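Local coordinates for protein putative sugar phosphate isomerase (Acidithiobacillus ferrooxidans, PDB 3L2H) that is a putative sugar phosphate isomerase of the cupin superfamily that probably binds a metal ion, at residues 25-30 and 59-64; 51-56 and 113-118; 65-70 and 126-131; 81-86 and 94-99. All blocks are in the same frame, centred on the assembly; numbering follows the deposited sequence.

Interaction 1: 25-30 and 59-64; sequences FLNPGA and STEYHL. With EDO (1,2-ethanediol), chain N.
Asn27 makes the hydrogen bond that joins 25-30 to 59-64. Its ND2 donates to Thr60 O at 3.2 Å, a bent bond (140° at the hydrogen) tilted from the carbonyl plane. The same nitrogen bonds Glu58. The amide oxygen turns back on its own chain. Gly29 N meets Asn27 OD1 at 2.9 Å from above the carbonyl plane, which makes an Asx turn. An Ala30 N to Asn27 O backbone bond closes a type I turn. An alanine at Asn27 would probably leave Thr60 O without this donor and Gly29 N without its side-chain acceptor.

Packing adds to this. Ala30 CB sits 3.4 Å from Thr60 O, and Leu26 CB touches Glu61 CG. The bend at chi2 (66°) turns CD of Glu61 toward Asn27; OE1 lies 3.1 Å from Asn27 CB, and the carboxylate stands 81° from the Asn27 amide. Its OE2 is held by Gln134.

Within 59-64, backbone Glu61 O accepts His63 ND1 at 2.9 Å in the ring plane; with Glu70 on NE2 this sets the ring's rotation. A bound ethanediol has O1 at the ring edge. This placement of His63, beside His105, is consistent with a cupin metal site.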
loop_
_atom_site.group_PDB
_atom_site.type_symbol
_atom_site.label_atom_id
_atom_site.label_comp_id
_atom_site.label_asym_id
_atom_site.label_seq_id
_atom_site.Cartn_x
_atom_site.Cartn_y
_atom_site.Cartn_z
ATOM N N PHE B 25 14.433 21.043 -12.351
ATOM C CA PHE B 25 15.907 21.080 -12.134
ATOM C C PHE B 25 16.737 20.503 -13.299
ATOM O O PHE B 25 17.953 20.774 -13.392
ATOM C CB PHE B 25 16.313 20.416 -10.815
ATOM C CG PHE B 25 16.425 18.909 -10.882
ATOM C CD1 PHE B 25 15.304 18.118 -10.959
ATOM C CD2 PHE B 25 17.658 18.293 -10.855
ATOM C CE1 PHE B 25 15.406 16.715 -10.990
ATOM C CE2 PHE B 25 17.749 16.884 -10.921
ATOM C CZ PHE B 25 16.609 16.117 -10.943
ATOM N N LEU B 26 16.071 19.787 -14.211
ATOM C CA LEU B 26 16.710 19.223 -15.393
ATOM C C LEU B 26 16.381 19.971 -16.673
ATOM O O LEU B 26 16.914 19.601 -17.739
ATOM C CB LEU B 26 16.387 17.714 -15.519
ATOM C CG LEU B 26 17.047 16.787 -14.470
ATOM C CD1 LEU B 26 16.571 15.287 -14.560
ATOM C CD2 LEU B 26 18.585 16.871 -14.553
ATOM N N ASN B 27 15.583 21.037 -16.595
ATOM C CA ASN B 27 15.185 21.773 -17.823
ATOM C C ASN B 27 14.923 23.234 -17.501
ATOM O O ASN B 27 13.873 23.569 -16.916
ATOM C CB ASN B 27 13.960 21.140 -18.507
ATOM C CG ASN B 27 13.625 21.805 -19.817
ATOM O OD1 ASN B 27 14.250 22.804 -20.200
ATOM N ND2 ASN B 27 12.598 21.296 -20.494
ATOM N N PRO B 28 15.857 24.110 -17.873
ATOM C CA PRO B 28 15.673 25.509 -17.531
ATOM C C PRO B 28 14.563 26.177 -18.331
ATOM O O PRO B 28 14.119 27.254 -17.960
ATOM C CB PRO B 28 17.062 26.138 -17.842
ATOM C CG PRO B 28 17.673 25.262 -18.780
ATOM C CD PRO B 28 17.184 23.876 -18.483
ATOM N N GLY B 29 14.123 25.546 -19.421
ATOM C CA GLY B 29 12.981 26.042 -20.169
ATOM C C GLY B 29 11.641 25.635 -19.574
ATOM O O GLY B 29 10.587 26.170 -19.977
ATOM N N ALA B 30 11.654 24.718 -18.597
ATOM C CA ALA B 30 10.395 24.234 -17.995
ATOM C C ALA B 30 10.045 25.132 -16.799
ATOM O O ALA B 30 10.265 24.766 -15.631
ATOM C CB ALA B 30 10.476 22.776 -17.582
ATOM N N SER B 59 6.371 22.380 -19.893
ATOM C CA SER B 59 5.689 21.942 -18.692
ATOM C C SER B 59 6.580 21.186 -17.719
ATOM O O SER B 59 6.267 21.126 -16.519
ATOM C CB SER B 59 4.483 21.054 -19.089
ATOM O OG SER B 59 4.858 19.784 -19.622
ATOM N N THR B 60 7.678 20.617 -18.233
ATOM C CA THR B 60 8.451 19.648 -17.474
ATOM C C THR B 60 9.730 19.296 -18.230
ATOM O O THR B 60 9.978 19.833 -19.295
ATOM C CB THR B 60 7.613 18.333 -17.278
ATOM O OG1 THR B 60 8.234 17.497 -16.301
ATOM C CG2 THR B 60 7.456 17.590 -18.618
ATOM N N GLU B 61 10.567 18.444 -17.655
ATOM C CA GLU B 61 11.584 17.756 -18.449
ATOM C C GLU B 61 10.968 16.461 -18.901
ATOM O O GLU B 61 10.352 15.748 -18.096
ATOM C CB GLU B 61 12.843 17.466 -17.632
ATOM C CG GLU B 61 13.832 16.524 -18.331
ATOM C CD GLU B 61 14.460 17.096 -19.594
ATOM O OE1 GLU B 61 14.310 18.316 -19.831
ATOM O OE2 GLU B 61 15.138 16.347 -20.375
ATOM N N TYR B 62 11.074 16.168 -20.191
ATOM C CA TYR B 62 10.600 14.908 -20.800
ATOM C C TYR B 62 10.823 13.738 -19.867
ATOM O O TYR B 62 11.964 13.447 -19.504
ATOM C CB TYR B 62 11.356 14.703 -22.085
ATOM C CG TYR B 62 10.907 13.583 -22.996
ATOM C CD1 TYR B 62 9.667 13.614 -23.635
ATOM C CD2 TYR B 62 11.732 12.494 -23.225
ATOM C CE1 TYR B 62 9.273 12.581 -24.509
ATOM C CE2 TYR B 62 11.371 11.476 -24.097
ATOM C CZ TYR B 62 10.144 11.527 -24.730
ATOM O OH TYR B 62 9.802 10.515 -25.556
ATOM N N HIS B 63 9.728 13.077 -19.461
ATOM C CA HIS B 63 9.844 12.059 -18.425
ATOM C C HIS B 63 8.789 10.944 -18.500
ATOM O O HIS B 63 7.745 11.069 -19.150
ATOM C CB HIS B 63 9.790 12.733 -17.038
ATOM C CG HIS B 63 8.432 13.246 -16.688
ATOM N ND1 HIS B 63 8.032 14.538 -16.945
ATOM C CD2 HIS B 63 7.331 12.601 -16.217
ATOM C CE1 HIS B 63 6.774 14.693 -16.570
ATOM N NE2 HIS B 63 6.310 13.522 -16.162
ATOM N N LEU B 64 9.090 9.861 -17.782
ATOM C CA LEU B 64 8.252 8.676 -17.702
ATOM C C LEU B 64 8.204 8.231 -16.256
ATOM O O LEU B 64 9.249 7.987 -15.641
ATOM C CB LEU B 64 8.859 7.545 -18.534
ATOM C CG LEU B 64 8.104 6.219 -18.513
ATOM C CD1 LEU B 64 6.770 6.312 -19.247
ATOM C CD2 LEU B 64 8.965 5.140 -19.154
HETATM C C1 EDO N . 3.480 17.878 -16.231
HETATM O O1 EDO N . 4.166 16.631 -15.985
HETATM C C2 EDO N . 2.677 17.801 -17.506
HETATM O O2 EDO N . 3.598 17.937 -18.610
#

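Interaction 2: 51-56 and 113-118; sequences IQIEPG and ETLVCL
This is antiparallel strand pairing inside the six-stranded sheet of the cupin barrel, where Ile51 to Ile53 run beside Leu115 to Cys117. The two strand axes come within 4.8 Å at 154°. Ile51 pairs with Cys117, and Ile53 with Leu115, both as hydrogen-bonded pairs. Each has two backbone bonds. Ile51 N reaches Cys117 O at 2.8 Å, nearly straight, and Leu115 N reaches Ile53 O at 2.8 Å. Gln52 and Val116 form the non-hydrogen-bonded pair between them, where CA-H...O contacts join Val116 CA to Ile51 O and Gln52 CA to Leu115 O.

Ile51, Ile53, Leu115 and Cys117 share the buried face. There Ile51 CG1 lies 4.0 Å from Cys117 CB, since chi1 (73°) sets CG1 between the backbone N and the carbonyl carbon. Gln52 and Val116 are on the other face and run alongside each other in the same direction, with CG of Gln52 beside CG2 of Val116. Gln52 NE2 bonds a bound cyclohexylpropylsulfonic acid, probably from the crystallisation solution. Beyond the strands, the bent Glu54 chain brings OE1 to 2.8 Å from Thr114 OG1. Thr114 CG2 also packs on Gln52 CB at 3.7 Å.

The chemistry implies a two-sided join: backbone bonds set the register, apolar groups fill the barrel side, and the other face carries Gln52 beside Val116.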
loop_
_atom_site.group_PDB
_atom_site.type_symbol
_atom_site.label_atom_id
_atom_site.label_comp_id
_atom_site.label_asym_id
_atom_site.label_seq_id
_atom_site.Cartn_x
_atom_site.Cartn_y
_atom_site.Cartn_z
ATOM N N ILE B 51 -1.672 25.282 -13.663
ATOM C CA ILE B 51 -0.364 25.754 -14.131
ATOM C C ILE B 51 -0.536 26.718 -15.285
ATOM O O ILE B 51 -1.507 26.629 -16.050
ATOM C CB ILE B 51 0.610 24.568 -14.504
ATOM C CG1 ILE B 51 0.190 23.890 -15.801
ATOM C CG2 ILE B 51 0.654 23.542 -13.378
ATOM C CD1 ILE B 51 1.231 22.958 -16.395
ATOM N N GLN B 52 0.391 27.655 -15.375
ATOM C CA GLN B 52 0.452 28.609 -16.477
ATOM C C GLN B 52 1.864 28.509 -17.075
ATOM O O GLN B 52 2.836 28.653 -16.336
ATOM C CB GLN B 52 0.183 30.043 -16.015
ATOM C CG GLN B 52 -1.092 30.205 -15.190
ATOM C CD GLN B 52 -1.181 31.564 -14.528
ATOM O OE1 GLN B 52 -0.178 32.270 -14.399
ATOM N NE2 GLN B 52 -2.395 31.949 -14.102
ATOM N N ILE B 53 1.921 28.272 -18.385
ATOM C CA ILE B 53 3.140 28.125 -19.150
ATOM C C ILE B 53 3.134 29.201 -20.198
ATOM O O ILE B 53 2.256 29.225 -21.095
ATOM C CB ILE B 53 3.192 26.750 -19.837
ATOM C CG1 ILE B 53 2.981 25.636 -18.810
ATOM C CG2 ILE B 53 4.500 26.585 -20.632
ATOM C CD1 ILE B 53 2.992 24.253 -19.416
ATOM N N GLU B 54 4.103 30.092 -20.116
ATOM C CA GLU B 54 4.187 31.184 -21.071
ATOM C C GLU B 54 4.769 30.733 -22.406
ATOM O O GLU B 54 5.440 29.693 -22.496
ATOM C CB GLU B 54 4.990 32.361 -20.501
ATOM C CG GLU B 54 4.374 33.037 -19.301
ATOM C CD GLU B 54 2.890 33.428 -19.461
ATOM O OE1 GLU B 54 2.403 33.625 -20.576
ATOM O OE2 GLU B 54 2.177 33.546 -18.443
ATOM N N PRO B 55 4.487 31.508 -23.474
ATOM C CA PRO B 55 5.039 31.144 -24.788
ATOM C C PRO B 55 6.546 30.949 -24.720
ATOM O O PRO B 55 7.246 31.723 -24.078
ATOM C CB PRO B 55 4.653 32.337 -25.661
ATOM C CG PRO B 55 3.371 32.796 -25.081
ATOM C CD PRO B 55 3.572 32.654 -23.575
ATOM N N GLY B 56 7.027 29.880 -25.340
ATOM C CA GLY B 56 8.428 29.535 -25.320
ATOM C C GLY B 56 8.859 28.630 -24.179
ATOM O O GLY B 56 9.998 28.208 -24.156
ATOM N N GLU B 113 -0.425 32.774 -26.663
ATOM C CA GLU B 113 -1.080 33.125 -25.406
ATOM C C GLU B 113 -0.618 32.131 -24.348
ATOM O O GLU B 113 -0.045 31.094 -24.663
ATOM C CB GLU B 113 -2.610 33.148 -25.541
ATOM C CG GLU B 113 -3.267 31.794 -25.647
ATOM C CD GLU B 113 -4.767 31.866 -25.955
ATOM O OE1 GLU B 113 -5.614 32.017 -25.019
ATOM O OE2 GLU B 113 -5.085 31.685 -27.151
ATOM N N THR B 114 -0.860 32.458 -23.094
ATOM C CA THR B 114 -0.488 31.573 -22.000
ATOM C C THR B 114 -1.197 30.241 -22.138
ATOM O O THR B 114 -2.386 30.208 -22.446
ATOM C CB THR B 114 -0.913 32.190 -20.641
ATOM O OG1 THR B 114 -0.430 33.540 -20.601
ATOM C CG2 THR B 114 -0.386 31.336 -19.440
ATOM N N LEU B 115 -0.487 29.158 -21.849
ATOM C CA LEU B 115 -1.101 27.824 -21.827
ATOM C C LEU B 115 -1.482 27.548 -20.402
ATOM O O LEU B 115 -0.604 27.567 -19.527
ATOM C CB LEU B 115 -0.142 26.790 -22.382
ATOM C CG LEU B 115 -0.527 25.312 -22.287
ATOM C CD1 LEU B 115 -1.862 25.016 -22.992
ATOM C CD2 LEU B 115 0.582 24.430 -22.892
ATOM N N VAL B 116 -2.777 27.308 -20.145
ATOM C CA VAL B 116 -3.262 27.106 -18.786
ATOM C C VAL B 116 -3.932 25.725 -18.664
ATOM O O VAL B 116 -4.836 25.392 -19.411
ATOM C CB VAL B 116 -4.220 28.246 -18.340
ATOM C CG1 VAL B 116 -4.692 28.070 -16.884
ATOM C CG2 VAL B 116 -3.530 29.616 -18.558
ATOM N N CYS B 117 -3.425 24.911 -17.747
ATOM C CA CYS B 117 -3.857 23.535 -17.567
ATOM C C CYS B 117 -4.028 23.164 -16.122
ATOM O O CYS B 117 -3.414 23.757 -15.232
ATOM C CB CYS B 117 -2.793 22.546 -18.076
ATOM S SG CYS B 117 -2.367 22.772 -19.831
ATOM N N LEU B 118 -4.843 22.146 -15.923
ATOM C CA LEU B 118 -4.904 21.424 -14.683
ATOM C C LEU B 118 -4.005 20.211 -14.840
ATOM O O LEU B 118 -4.105 19.487 -15.844
ATOM C CB LEU B 118 -6.309 20.932 -14.379
ATOM C CG LEU B 118 -7.295 21.842 -13.729
ATOM C CD1 LEU B 118 -8.586 21.023 -13.545
ATOM C CD2 LEU B 118 -6.701 22.386 -12.388
#

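Interaction 3: 65-70 and 126-131; sequences HHYEEE and QDVVDY. With EDO (1,2-ethanediol), chain N.
His65 and Val129 form an antiparallel non-hydrogen-bonded pair, with CA atoms 4.6 Å apart. Next to it His66 N donates to Val128 O at 2.9 Å. The 65-70 chain then leaves the strand, and the Asp127 side chain takes over from the backbone. Val128 N is buried without a partner.

Asp127 OD1 accepts Tyr67 N at 2.9 Å and, weakly, Glu68 N. OD2 takes His65 ND1 at 2.7 Å through its syn lone pair. Ring and carboxylate are only 3° apart, so the bond keeps them coplanar. A water donates to the same OD2 at 2.6 Å and weakly to Glu68 OE1; it bridges two close acids and probably eases their repulsion. Glu68 OE2 accepts from Leu124 N and pairs with Arg140.

His66 has CG anti to the carbonyl carbon (chi1 -69°), and its ring lies across Val128. Val128 CG1 sits over the ring centre, 3.9 Å from the centroid, a CH-pi contact. NE2 meets Asp130 OD2 at 2.8 Å from above the carboxylate plane, while Arg137 holds OD1. An alanine at His66 would probably leave Asp130 without its histidine mate and open a gap beside Val128.

Glu70 bonds an ethanediol through OE2. The His63-X-His65 pair followed by Glu70 matches the first cupin motif, consistent with a metal site.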
loop_
_atom_site.group_PDB
_atom_site.type_symbol
_atom_site.label_atom_id
_atom_site.label_comp_id
_atom_site.label_asym_id
_atom_site.label_seq_id
_atom_site.Cartn_x
_atom_site.Cartn_y
_atom_site.Cartn_z
ATOM N N HIS B 65 7.001 8.124 -15.701
ATOM C CA HIS B 65 6.807 7.568 -14.357
ATOM C C HIS B 65 6.580 6.053 -14.416
ATOM O O HIS B 65 5.851 5.549 -15.260
ATOM C CB HIS B 65 5.564 8.151 -13.688
ATOM C CG HIS B 65 5.683 9.575 -13.271
ATOM N ND1 HIS B 65 6.148 9.936 -12.031
ATOM C CD2 HIS B 65 5.305 10.724 -13.882
ATOM C CE1 HIS B 65 6.128 11.256 -11.927
ATOM N NE2 HIS B 65 5.622 11.757 -13.034
ATOM N N HIS B 66 7.142 5.343 -13.469
ATOM C CA HIS B 66 6.946 3.916 -13.384
ATOM C C HIS B 66 5.793 3.509 -12.451
ATOM O O HIS B 66 5.286 2.402 -12.601
ATOM C CB HIS B 66 8.234 3.242 -12.865
ATOM C CG HIS B 66 9.378 3.291 -13.821
ATOM N ND1 HIS B 66 10.245 2.233 -13.991
ATOM C CD2 HIS B 66 9.799 4.268 -14.664
ATOM C CE1 HIS B 66 11.149 2.565 -14.894
ATOM N NE2 HIS B 66 10.898 3.792 -15.320
ATOM N N TYR B 67 5.439 4.350 -11.477
ATOM C CA TYR B 67 4.397 4.024 -10.487
ATOM C C TYR B 67 3.307 5.081 -10.332
ATOM O O TYR B 67 2.143 4.734 -10.073
ATOM C CB TYR B 67 5.040 3.767 -9.090
ATOM C CG TYR B 67 5.773 2.462 -9.040
ATOM C CD1 TYR B 67 5.100 1.280 -8.754
ATOM C CD2 TYR B 67 7.114 2.392 -9.349
ATOM C CE1 TYR B 67 5.781 0.064 -8.766
ATOM C CE2 TYR B 67 7.823 1.164 -9.365
ATOM C CZ TYR B 67 7.161 0.026 -9.061
ATOM O OH TYR B 67 7.804 -1.192 -9.075
ATOM N N GLU B 68 3.651 6.351 -10.420
ATOM C CA GLU B 68 2.634 7.405 -10.319
ATOM C C GLU B 68 1.950 7.715 -11.659
ATOM O O GLU B 68 2.623 7.959 -12.669
ATOM C CB GLU B 68 3.212 8.712 -9.775
ATOM C CG GLU B 68 3.609 8.725 -8.290
ATOM C CD GLU B 68 4.129 10.069 -7.810
ATOM O OE1 GLU B 68 4.286 10.998 -8.640
ATOM O OE2 GLU B 68 4.367 10.245 -6.570
ATOM N N GLU B 69 0.614 7.672 -11.672
ATOM C CA GLU B 69 -0.156 8.168 -12.801
ATOM C C GLU B 69 -0.164 9.699 -12.834
ATOM O O GLU B 69 -0.013 10.361 -11.810
ATOM C CB GLU B 69 -1.603 7.617 -12.738
ATOM C CG GLU B 69 -1.582 6.114 -13.028
ATOM C CD GLU B 69 -2.942 5.491 -13.079
ATOM O OE1 GLU B 69 -3.867 6.097 -12.519
ATOM O OE2 GLU B 69 -3.053 4.388 -13.663
ATOM N N GLU B 70 -0.363 10.261 -14.024
ATOM C CA GLU B 70 -0.355 11.699 -14.218
ATOM C C GLU B 70 -1.370 11.988 -15.326
ATOM O O GLU B 70 -1.547 11.146 -16.203
ATOM C CB GLU B 70 1.058 12.122 -14.654
ATOM C CG GLU B 70 1.272 13.524 -14.893
ATOM C CD GLU B 70 2.762 13.871 -15.029
ATOM O OE1 GLU B 70 3.597 13.085 -15.582
ATOM O OE2 GLU B 70 3.066 14.951 -14.544
ATOM N N GLN B 126 6.855 5.909 -2.999
ATOM C CA GLN B 126 7.887 5.381 -3.887
ATOM C C GLN B 126 7.526 5.551 -5.376
ATOM O O GLN B 126 6.416 5.226 -5.811
ATOM C CB GLN B 126 8.141 3.895 -3.634
ATOM C CG GLN B 126 8.710 3.543 -2.229
ATOM C CD GLN B 126 8.992 2.022 -2.072
ATOM O OE1 GLN B 126 8.111 1.314 -1.613
ATOM N NE2 GLN B 126 10.209 1.519 -2.522
ATOM N N ASP B 127 8.514 5.946 -6.162
ATOM C CA ASP B 127 8.337 6.036 -7.613
ATOM C C ASP B 127 9.710 5.943 -8.244
ATOM O O ASP B 127 10.751 6.054 -7.575
ATOM C CB ASP B 127 7.633 7.356 -7.969
ATOM C CG ASP B 127 7.056 7.405 -9.395
ATOM O OD1 ASP B 127 6.900 6.358 -10.065
ATOM O OD2 ASP B 127 6.756 8.559 -9.810
ATOM N N VAL B 128 9.708 5.718 -9.540
ATOM C CA VAL B 128 10.898 5.704 -10.347
ATOM C C VAL B 128 10.532 6.567 -11.544
ATOM O O VAL B 128 9.442 6.408 -12.116
ATOM C CB VAL B 128 11.308 4.303 -10.777
ATOM C CG1 VAL B 128 12.584 4.385 -11.667
ATOM C CG2 VAL B 128 11.517 3.380 -9.555
ATOM N N VAL B 129 11.385 7.518 -11.884
ATOM C CA VAL B 129 11.099 8.392 -12.998
ATOM C C VAL B 129 12.282 8.424 -13.926
ATOM O O VAL B 129 13.410 8.654 -13.475
ATOM C CB VAL B 129 10.785 9.813 -12.548
ATOM C CG1 VAL B 129 10.409 10.694 -13.799
ATOM C CG2 VAL B 129 9.694 9.819 -11.463
ATOM N N ASP B 130 12.034 8.228 -15.224
ATOM C CA ASP B 130 13.088 8.275 -16.214
ATOM C C ASP B 130 13.078 9.612 -16.911
ATOM O O ASP B 130 12.015 10.137 -17.227
ATOM C CB ASP B 130 12.944 7.195 -17.258
ATOM C CG ASP B 130 13.335 5.833 -16.733
ATOM O OD1 ASP B 130 14.161 5.803 -15.796
ATOM O OD2 ASP B 130 12.762 4.816 -17.188
ATOM N N TYR B 131 14.279 10.167 -17.092
ATOM C CA TYR B 131 14.480 11.372 -17.902
ATOM C C TYR B 131 15.326 10.990 -19.113
ATOM O O TYR B 131 16.548 11.182 -19.120
ATOM C CB TYR B 131 15.126 12.471 -17.071
ATOM C CG TYR B 131 14.319 12.864 -15.869
ATOM C CD1 TYR B 131 13.202 13.660 -15.988
ATOM C CD2 TYR B 131 14.672 12.420 -14.613
ATOM C CE1 TYR B 131 12.460 14.032 -14.897
ATOM C CE2 TYR B 131 13.926 12.772 -13.497
ATOM C CZ TYR B 131 12.843 13.593 -13.641
ATOM O OH TYR B 131 12.094 13.931 -12.529
HETATM C C1 EDO N . 3.480 17.878 -16.231
HETATM O O1 EDO N . 4.166 16.631 -15.985
HETATM C C2 EDO N . 2.677 17.801 -17.506
HETATM O O2 EDO N . 3.598 17.937 -18.610
HETATM O O HOH W 1 7.152 10.852 -8.577
#

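Interaction 4: 81-86 and 94-99; sequences LTMEND and DFVGFP
Met83, whose selenium reaches Val96 and Phe98, donates its backbone N to Asp86 O at 2.9 Å. Asp86 N returns a bond to Met83 O, so a type II' turn links strands 79-83 and 86-90 in a beta hairpin. This hairpin covers one side of the cupin barrel. Its strand 81-83 faces strand 95-98 of the other sheet across the core, with axes 10.9 Å apart at 27°. No hydrogen bond crosses this gap, and side chains alone fill it.

Residue 83 is selenomethionine. Its SE lies 3.7 Å from Phe98 CE1. It stands 4.8 Å from the ring centroid at 64° off the normal, an oblique Met-aromatic contact. The Met83 and Val96 side chains pass each other antiparallel, and SE touches Val96 CG2 at 4.0 Å. Leu81 CD1 comes to the edge of the Phe98 ring near CZ. The Phe98 ring also stacks on His105, which sets this packing beside the probable metal site. On the third subunit, a strand pairs with Phe95 and Val96 and carries the sheet across the interface.

With CG anti to the backbone N (chi1 168°), Leu81 extends toward Val96 and meets it tip to tip, Leu81 CD2 at 3.8 Å from Val96 CG2.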
loop_
_atom_site.group_PDB
_atom_site.type_symbol
_atom_site.label_atom_id
_atom_site.label_comp_id
_atom_site.label_asym_id
_atom_site.label_seq_id
_atom_site.Cartn_x
_atom_site.Cartn_y
_atom_site.Cartn_z
ATOM N N LEU B 81 2.202 18.669 -27.566
ATOM C CA LEU B 81 2.452 17.525 -26.700
ATOM C C LEU B 81 3.424 16.585 -27.411
ATOM O O LEU B 81 3.161 16.184 -28.520
ATOM C CB LEU B 81 1.109 16.830 -26.415
ATOM C CG LEU B 81 1.133 15.438 -25.763
ATOM C CD1 LEU B 81 1.827 15.513 -24.354
ATOM C CD2 LEU B 81 -0.265 14.852 -25.678
ATOM N N THR B 82 4.574 16.286 -26.791
ATOM C CA THR B 82 5.476 15.269 -27.275
ATOM C C THR B 82 5.287 14.021 -26.431
ATOM O O THR B 82 5.372 14.096 -25.214
ATOM C CB THR B 82 6.952 15.743 -27.184
ATOM O OG1 THR B 82 7.104 16.866 -28.043
ATOM C CG2 THR B 82 7.953 14.660 -27.573
HETATM N N MSE B 83 5.015 12.892 -27.084
HETATM C CA MSE B 83 4.930 11.591 -26.429
HETATM C C MSE B 83 5.724 10.613 -27.243
HETATM O O MSE B 83 5.464 10.440 -28.421
HETATM C CB MSE B 83 3.489 11.076 -26.297
HETATM C CG MSE B 83 2.630 11.911 -25.432
HETATM SE SE MSE B 83 0.819 11.108 -25.160
HETATM C CE MSE B 83 0.088 11.435 -26.960
ATOM N N GLU B 84 6.714 9.973 -26.610
ATOM C CA GLU B 84 7.643 9.094 -27.320
ATOM C C GLU B 84 8.144 9.814 -28.586
ATOM O O GLU B 84 8.657 10.918 -28.481
ATOM C CB GLU B 84 6.982 7.746 -27.585
ATOM C CG GLU B 84 6.584 7.022 -26.284
ATOM C CD GLU B 84 7.808 6.542 -25.495
ATOM O OE1 GLU B 84 8.745 5.991 -26.137
ATOM O OE2 GLU B 84 7.855 6.725 -24.265
ATOM N N ASN B 85 7.995 9.231 -29.770
ATOM C CA ASN B 85 8.466 9.873 -31.010
ATOM C C ASN B 85 7.396 10.698 -31.735
ATOM O O ASN B 85 7.463 10.836 -32.978
ATOM C CB ASN B 85 8.927 8.848 -32.083
ATOM C CG ASN B 85 9.861 7.772 -31.563
ATOM O OD1 ASN B 85 10.459 7.886 -30.485
ATOM N ND2 ASN B 85 10.003 6.699 -32.354
ATOM N N ASP B 86 6.374 11.190 -31.036
ATOM C CA ASP B 86 5.243 11.795 -31.744
ATOM C C ASP B 86 4.961 13.145 -31.127
ATOM O O ASP B 86 5.177 13.346 -29.918
ATOM C CB ASP B 86 4.000 10.898 -31.645
ATOM C CG ASP B 86 4.278 9.440 -32.048
ATOM O OD1 ASP B 86 4.983 9.233 -33.048
ATOM O OD2 ASP B 86 3.803 8.500 -31.351
ATOM N N ASP B 94 -8.952 19.553 -24.214
ATOM C CA ASP B 94 -8.234 18.283 -24.439
ATOM C C ASP B 94 -7.762 17.671 -23.109
ATOM O O ASP B 94 -7.461 18.361 -22.153
ATOM C CB ASP B 94 -7.004 18.449 -25.317
ATOM C CG ASP B 94 -7.314 18.838 -26.766
ATOM O OD1 ASP B 94 -8.518 18.882 -27.206
ATOM O OD2 ASP B 94 -6.285 19.140 -27.454
ATOM N N PHE B 95 -7.636 16.354 -23.092
ATOM C CA PHE B 95 -7.216 15.633 -21.940
ATOM C C PHE B 95 -6.197 14.612 -22.356
ATOM O O PHE B 95 -6.412 13.886 -23.347
ATOM C CB PHE B 95 -8.417 14.908 -21.350
ATOM C CG PHE B 95 -8.079 13.991 -20.178
ATOM C CD1 PHE B 95 -7.931 14.487 -18.904
ATOM C CD2 PHE B 95 -7.866 12.629 -20.387
ATOM C CE1 PHE B 95 -7.605 13.620 -17.838
ATOM C CE2 PHE B 95 -7.573 11.786 -19.344
ATOM C CZ PHE B 95 -7.439 12.289 -18.068
ATOM N N VAL B 96 -5.122 14.510 -21.580
ATOM C CA VAL B 96 -4.146 13.467 -21.789
ATOM C C VAL B 96 -3.842 12.811 -20.448
ATOM O O VAL B 96 -3.703 13.500 -19.417
ATOM C CB VAL B 96 -2.879 14.015 -22.552
ATOM C CG1 VAL B 96 -2.265 15.112 -21.853
ATOM C CG2 VAL B 96 -1.828 12.909 -22.786
ATOM N N GLY B 97 -3.813 11.481 -20.456
ATOM C CA GLY B 97 -3.528 10.710 -19.266
ATOM C C GLY B 97 -2.375 9.751 -19.492
ATOM O O GLY B 97 -2.229 9.172 -20.593
ATOM N N PHE B 98 -1.580 9.553 -18.446
ATOM C CA PHE B 98 -0.420 8.675 -18.512
ATOM C C PHE B 98 -0.478 7.556 -17.493
ATOM O O PHE B 98 -0.094 7.744 -16.322
ATOM C CB PHE B 98 0.852 9.487 -18.313
ATOM C CG PHE B 98 1.035 10.533 -19.363
ATOM C CD1 PHE B 98 1.616 10.205 -20.568
ATOM C CD2 PHE B 98 0.585 11.816 -19.176
ATOM C CE1 PHE B 98 1.734 11.145 -21.550
ATOM C CE2 PHE B 98 0.756 12.763 -20.143
ATOM C CZ PHE B 98 1.306 12.410 -21.342
ATOM N N PRO B 99 -0.956 6.383 -17.932
ATOM C CA PRO B 99 -0.799 5.190 -17.132
ATOM C C PRO B 99 0.707 4.965 -16.893
ATOM O O PRO B 99 1.540 5.432 -17.662
ATOM C CB PRO B 99 -1.401 4.086 -18.020
ATOM C CG PRO B 99 -2.315 4.813 -18.976
ATOM C CD PRO B 99 -1.636 6.116 -19.216
#

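How the interactions relate
All four contacts belong to one cupin barrel. Interactions 1 and 3 come in series along the chain, their centres 14 Å apart. They share the ethanediol and are joined by a probable His63 NE2 to Glu70 OE1 hydrogen bond. Interaction 2 overlaps both in chain order and lies on the far side of the chain's centre from interaction 3, about 23 Å away between centres. It meets interaction 1 where Ser59 packs on Ile53. Interaction 4 falls, in sequence, between the segments of interactions 2 and 3. Glu70 O probably bonds Phe98 N there, so strand 70-76 ties it to interaction 3. Interactions 1 and 3 assemble the probable metal pocket, interaction 4 packs beside it, and interaction 2 is barrel wall.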